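Local coordinates for protein argonaute (Methanocaldococcus jannaschii, PDB 5G5S) that uses short single-stranded DNA guides to bind complementary target DNA and slice it, and may defend the cell against invading genetic elements, at residues L652-E656 / S657-L661. Sequence-based numbering, arbitrary orientation. Where two conformers were deposited one is given.
Sequences LKINE and SIMQL
An N-cap marks the start of helix 656-666 of the Piwi domain, where the chain leaves strand 648-652. The evidence is the bond from I658 N to the side-chain OD1 of N655, 3.1 Å long with an N-H...O angle of 169°. The donor lies almost in line with the amide C=O (177°), and a chi1 of 58° folds CG of N655 over its own backbone, turning OD1 back over the first turn. The backbone then takes over: Q660 N donates to E656 O at 3.0 Å, whereas the bond from M659 N to N655 O is weak at 3.5 Å. On the buried side, CG2 of I654, anti to its own backbone N, lies 4.1 Å from SD of M659. In one of two conformers of I658, CD1 comes within 3.6 Å of the same CG2, a contact that is therefore doubtful. I654 also rests on I597 of strand 593-600, and N655 on W641 of strand 636-645, which joins the helix start to the central sheet. Farther along, Q660 OE1 accepts from N310 N and NE2 donates to D664 OD1. Chemically, the side-chain carbonyl of N655 satisfies I658 N, a first-turn N-H that has no preceding helical carbonyl to receive it; the apolar packing beside it is less certain than this cap, because I658 has two conformers.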
loop_
_atom_site.group_PDB
_atom_site.type_symbol
_atom_site.label_atom_id
_atom_site.label_comp_id
_atom_site.label_asym_id
_atom_site.label_seq_id
_atom_site.Cartn_x
_atom_site.Cartn_y
_atom_site.Cartn_z
ATOM N N LEU A 652 17.800 -7.714 14.097
ATOM C CA LEU A 652 18.541 -6.451 14.049
ATOM C C LEU A 652 17.723 -5.300 14.626
ATOM O O LEU A 652 16.500 -5.284 14.502
ATOM C CB LEU A 652 18.969 -6.130 12.602
ATOM C CG LEU A 652 19.783 -7.206 11.840
ATOM C CD1 LEU A 652 19.828 -6.899 10.365
ATOM C CD2 LEU A 652 21.203 -7.331 12.386
ATOM N N LYS A 653 18.392 -4.345 15.269
ATOM C CA LYS A 653 17.725 -3.176 15.832
ATOM C C LYS A 653 17.519 -2.160 14.718
ATOM O O LYS A 653 18.430 -1.925 13.929
ATOM C CB LYS A 653 18.563 -2.568 16.970
ATOM N N ILE A 654 16.320 -1.602 14.622
ATOM C CA ILE A 654 16.008 -0.553 13.652
ATOM C C ILE A 654 16.874 0.667 14.021
ATOM O O ILE A 654 16.915 1.058 15.188
ATOM C CB ILE A 654 14.477 -0.305 13.599
ATOM C CG1 ILE A 654 13.821 -1.419 12.752
ATOM C CG2 ILE A 654 14.128 1.093 13.043
ATOM C CD1 ILE A 654 12.480 -1.826 13.190
ATOM N N ASN A 655 17.654 1.181 13.047
ATOM C CA ASN A 655 18.633 2.253 13.276
ATOM C C ASN A 655 18.534 3.387 12.244
ATOM O O ASN A 655 17.658 3.345 11.389
ATOM C CB ASN A 655 20.066 1.631 13.319
ATOM C CG ASN A 655 20.474 0.875 12.058
ATOM O OD1 ASN A 655 20.066 1.184 10.940
ATOM N ND2 ASN A 655 21.302 -0.133 12.203
ATOM N N GLU A 656 19.442 4.389 12.321
ATOM C CA GLU A 656 19.496 5.534 11.395
ATOM C C GLU A 656 19.847 5.141 9.954
ATOM O O GLU A 656 19.356 5.783 9.018
ATOM C CB GLU A 656 20.394 6.685 11.916
ATOM C CG GLU A 656 21.894 6.396 11.984
ATOM C CD GLU A 656 22.396 5.363 12.985
ATOM O OE1 GLU A 656 21.773 5.208 14.062
ATOM O OE2 GLU A 656 23.440 4.729 12.699
ATOM N N SER A 657 20.683 4.086 9.791
ATOM C CA SER A 657 21.123 3.562 8.498
ATOM C C SER A 657 19.957 3.064 7.651
ATOM O O SER A 657 19.798 3.565 6.542
ATOM C CB SER A 657 22.162 2.454 8.663
ATOM O OG SER A 657 23.304 2.948 9.338
ATOM N N ILE A 658 19.150 2.093 8.169
ATOM C CA ILE A 658 18.005 1.562 7.401
ATOM C C ILE A 658 16.947 2.584 7.116
ATOM O O ILE A 658 16.417 2.587 6.007
ATOM C CB ILE A 658 17.320 0.273 7.910
ATOM C CG1 ILE A 658 17.281 0.140 9.423
ATOM C CG2 ILE A 658 17.704 -0.969 7.126
ATOM C CD1 ILE A 658 16.010 0.563 9.997
ATOM N N MET A 659 16.636 3.461 8.092
ATOM C CA MET A 659 15.630 4.509 7.932
ATOM C C MET A 659 16.045 5.488 6.867
ATOM O O MET A 659 15.205 5.855 6.058
ATOM C CB MET A 659 15.263 5.170 9.270
ATOM C CG MET A 659 14.504 4.223 10.217
ATOM S SD MET A 659 13.848 5.008 11.713
ATOM C CE MET A 659 12.246 5.283 11.265
ATOM N N GLN A 660 17.354 5.806 6.778
ATOM C CA GLN A 660 17.876 6.664 5.724
ATOM C C GLN A 660 17.733 5.962 4.380
ATOM O O GLN A 660 17.281 6.588 3.434
ATOM C CB GLN A 660 19.331 7.094 5.984
ATOM C CG GLN A 660 19.920 8.058 4.924
ATOM C CD GLN A 660 19.252 9.408 4.894
ATOM O OE1 GLN A 660 19.272 10.156 5.870
ATOM N NE2 GLN A 660 18.650 9.755 3.762
ATOM N N LEU A 661 18.057 4.661 4.310
ATOM C CA LEU A 661 17.904 3.867 3.089
ATOM C C LEU A 661 16.444 3.820 2.638
ATOM O O LEU A 661 16.166 3.980 1.453
ATOM C CB LEU A 661 18.458 2.431 3.273
ATOM C CG LEU A 661 18.154 1.420 2.120
ATOM C CD1 LEU A 661 18.759 1.870 0.810
ATOM C CD2 LEU A 661 18.649 0.058 2.449
#